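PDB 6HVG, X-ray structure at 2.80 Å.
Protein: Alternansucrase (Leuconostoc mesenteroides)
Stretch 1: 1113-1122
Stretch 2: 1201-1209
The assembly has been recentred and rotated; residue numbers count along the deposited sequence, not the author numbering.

Stretch 1 (1113-1122) TDRYDLGFNK
Stretch 2 (1201-1209) VDYQAKYGG

The start of a helix leaves backbone amides without partners in the helix itself, and a carboxylate from a distant part of the chain can supply one. Alternansucrase offers an example in which a loop, 1113-1122, packs against the short helix 1203-1207 and its flanks, burying 528 Å² in all. The register is set by Tyr-1116 and Tyr-1203, whose CA atoms lie 5.4 Å apart.

Among the polar contacts, Asp-1114 (phi/psi -120/115, chi1 t) is central. Its CA-to-CB bond points sideways, yet the carboxylate reaches the helix: Tyr-1203 N donates to Asp-1114 OD2 at 2.6 Å, and Gln-1204 N lies 3.0 Å from Asp-1114 OD1. That same OD1 of Asp-1114 accepts from Tyr-1116 N at 3.2 Å, tying the loop's own backbone to the contact. Asp-1202 (chi1 p) is the N-cap, its OD1 accepting from Ala-1205 N at 3.1 Å; two like charges therefore crowd the helix start, with Asp-1114 OD2 and Asp-1202 OD2 3.8 Å apart. A weak bond runs from Arg-1115 NE to Gln-1204 OE1 at 3.4 Å, Gln-1204 adopting chi1 t and chi2 p.

Aromatic packing forms the second class. Tyr-1116, Phe-1120, Tyr-1203 and Tyr-1207 all have chi1 m and CA-to-CB bonds directed toward the opposing stretch. Tyr-1116 spans one helical turn, its CB 3.8 Å from Tyr-1203 CB and its CD2 3.5 Å from Tyr-1207 CB. Phe-1120 and Tyr-1203 form an offset stack, with centroids 4.6 Å apart and planes at 24°.

Loop shape supports that stack. Asp-1117 OD1 (chi1 t) accepts from Gly-1119 N and Phe-1120 N, each at 3.1 Å, bracing the turn before Phe-1120. At Gly-1119, phi/psi of 123/27 would jam a CB against the preceding carbonyl, so the conformation calls for glycine.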

# COMPACT_ATOMS: atom_id res chain seq x y z
N THR A 1113 2.89 21.08 2.62
CA THR A 1113 2.73 21.99 1.49
C THR A 1113 3.95 22.89 1.30
O THR A 1113 4.37 23.13 0.18
CB THR A 1113 1.52 22.92 1.72
OG1 THR A 1113 1.58 23.44 3.07
CG2 THR A 1113 0.21 22.14 1.50
N ASP A 1114 4.51 23.37 2.41
CA ASP A 1114 5.63 24.32 2.41
C ASP A 1114 6.83 23.71 3.11
O ASP A 1114 6.79 23.42 4.31
CB ASP A 1114 5.19 25.59 3.12
CG ASP A 1114 6.12 26.76 2.89
OD1 ASP A 1114 7.28 26.56 2.45
OD2 ASP A 1114 5.69 27.90 3.11
N ARG A 1115 7.91 23.48 2.37
CA ARG A 1115 9.07 22.79 2.94
C ARG A 1115 9.82 23.65 3.96
O ARG A 1115 10.54 23.11 4.80
CB ARG A 1115 10.04 22.37 1.86
CG ARG A 1115 9.38 21.63 0.72
CD ARG A 1115 10.37 20.87 -0.13
NE ARG A 1115 11.39 21.74 -0.63
CZ ARG A 1115 12.50 21.30 -1.20
NH1 ARG A 1115 12.71 20.00 -1.36
NH2 ARG A 1115 13.39 22.18 -1.63
N TYR A 1116 9.68 24.97 3.88
CA TYR A 1116 10.44 25.87 4.71
C TYR A 1116 9.66 26.43 5.91
O TYR A 1116 10.26 27.10 6.76
CB TYR A 1116 10.96 27.02 3.88
CG TYR A 1116 12.02 26.63 2.89
CD1 TYR A 1116 11.68 26.11 1.66
CD2 TYR A 1116 13.37 26.83 3.17
CE1 TYR A 1116 12.65 25.77 0.73
CE2 TYR A 1116 14.35 26.51 2.25
CZ TYR A 1116 13.98 25.97 1.03
OH TYR A 1116 14.95 25.63 0.13
N ASP A 1117 8.36 26.17 5.98
CA ASP A 1117 7.54 26.61 7.12
C ASP A 1117 7.62 25.55 8.21
O ASP A 1117 6.98 24.49 8.13
CB ASP A 1117 6.09 26.80 6.68
CG ASP A 1117 5.23 27.43 7.74
OD1 ASP A 1117 5.63 27.48 8.90
OD2 ASP A 1117 4.10 27.87 7.42
N LEU A 1118 8.39 25.85 9.26
CA LEU A 1118 8.56 24.94 10.40
C LEU A 1118 7.79 25.41 11.67
O LEU A 1118 8.09 24.99 12.79
CB LEU A 1118 10.04 24.78 10.70
CG LEU A 1118 10.79 23.84 9.73
CD1 LEU A 1118 11.16 24.52 8.42
CD2 LEU A 1118 12.05 23.26 10.37
N GLY A 1119 6.77 26.24 11.46
CA GLY A 1119 5.90 26.68 12.55
C GLY A 1119 5.83 28.19 12.73
O GLY A 1119 5.50 28.66 13.82
N PHE A 1120 6.04 28.95 11.65
CA PHE A 1120 6.00 30.40 11.75
C PHE A 1120 4.59 30.92 11.95
O PHE A 1120 3.62 30.25 11.63
CB PHE A 1120 6.60 31.06 10.51
CG PHE A 1120 8.05 30.76 10.30
CD1 PHE A 1120 8.44 29.87 9.31
CD2 PHE A 1120 9.04 31.37 11.06
CE1 PHE A 1120 9.77 29.59 9.09
CE2 PHE A 1120 10.38 31.09 10.85
CZ PHE A 1120 10.75 30.19 9.86
N ASN A 1121 4.50 32.13 12.48
CA ASN A 1121 3.22 32.79 12.67
C ASN A 1121 2.52 33.11 11.33
O ASN A 1121 3.18 33.29 10.30
CB ASN A 1121 3.42 34.09 13.46
CG ASN A 1121 3.84 33.86 14.91
OD1 ASN A 1121 3.89 32.72 15.41
ND2 ASN A 1121 4.12 34.95 15.60
N LYS A 1122 1.19 33.17 11.36
CA LYS A 1122 0.45 33.68 10.22
C LYS A 1122 0.94 35.08 9.93
O LYS A 1122 1.54 35.71 10.81
CB LYS A 1122 -1.05 33.70 10.52
CG LYS A 1122 -1.69 32.33 10.64
CD LYS A 1122 -3.18 32.42 10.93
CE LYS A 1122 -3.70 31.30 11.84
NZ LYS A 1122 -4.69 31.86 12.81
N VAL A 1201 3.74 32.49 -2.70
CA VAL A 1201 3.74 33.55 -1.69
C VAL A 1201 3.88 32.92 -0.29
O VAL A 1201 3.47 33.47 0.72
CB VAL A 1201 2.47 34.44 -1.87
CG1 VAL A 1201 1.21 33.71 -1.45
CG2 VAL A 1201 2.61 35.77 -1.12
N ASP A 1202 4.53 31.75 -0.26
CA ASP A 1202 4.74 30.93 0.95
C ASP A 1202 6.21 31.03 1.35
O ASP A 1202 6.94 31.85 0.79
CB ASP A 1202 4.29 29.48 0.68
CG ASP A 1202 5.10 28.78 -0.43
OD1 ASP A 1202 5.86 29.44 -1.19
OD2 ASP A 1202 4.95 27.54 -0.55
N TYR A 1203 6.66 30.22 2.31
CA TYR A 1203 8.07 30.26 2.74
C TYR A 1203 9.03 29.62 1.72
O TYR A 1203 10.21 29.94 1.69
CB TYR A 1203 8.26 29.69 4.15
CG TYR A 1203 7.70 30.62 5.21
CD1 TYR A 1203 6.39 30.49 5.68
CD2 TYR A 1203 8.46 31.68 5.70
CE1 TYR A 1203 5.87 31.37 6.60
CE2 TYR A 1203 7.95 32.57 6.63
CZ TYR A 1203 6.66 32.41 7.07
OH TYR A 1203 6.14 33.29 8.00
N GLN A 1204 8.51 28.77 0.84
CA GLN A 1204 9.27 28.29 -0.33
C GLN A 1204 9.64 29.44 -1.27
O GLN A 1204 10.68 29.38 -1.94
CB GLN A 1204 8.47 27.24 -1.08
CG GLN A 1204 9.12 26.71 -2.35
CD GLN A 1204 10.27 25.77 -2.05
OE1 GLN A 1204 10.08 24.74 -1.39
NE2 GLN A 1204 11.46 26.09 -2.57
N ALA A 1205 8.78 30.45 -1.35
CA ALA A 1205 9.07 31.63 -2.16
C ALA A 1205 10.07 32.54 -1.48
O ALA A 1205 10.95 33.09 -2.13
CB ALA A 1205 7.79 32.38 -2.48
N LYS A 1206 9.95 32.70 -0.17
CA LYS A 1206 10.89 33.53 0.59
C LYS A 1206 12.30 32.95 0.53
O LYS A 1206 13.22 33.62 0.07
CB LYS A 1206 10.46 33.66 2.05
CG LYS A 1206 11.20 34.77 2.77
CD LYS A 1206 10.92 34.73 4.25
CE LYS A 1206 11.66 35.83 4.99
NZ LYS A 1206 11.03 36.00 6.32
N TYR A 1207 12.45 31.71 0.96
CA TYR A 1207 13.76 31.09 1.16
C TYR A 1207 14.29 30.23 -0.01
O TYR A 1207 15.44 29.83 -0.01
CB TYR A 1207 13.75 30.24 2.45
CG TYR A 1207 13.67 31.04 3.74
CD1 TYR A 1207 14.57 32.06 4.01
CD2 TYR A 1207 12.70 30.75 4.69
CE1 TYR A 1207 14.49 32.79 5.19
CE2 TYR A 1207 12.63 31.47 5.87
CZ TYR A 1207 13.52 32.48 6.12
OH TYR A 1207 13.44 33.17 7.30
N GLY A 1208 13.46 29.94 -1.01
CA GLY A 1208 13.89 29.10 -2.14
C GLY A 1208 15.12 29.66 -2.83
O GLY A 1208 15.17 30.83 -3.13
N GLY A 1209 16.13 28.82 -3.04
CA GLY A 1209 17.38 29.20 -3.70
C GLY A 1209 18.25 30.33 -3.13
O GLY A 1209 19.30 30.65 -3.68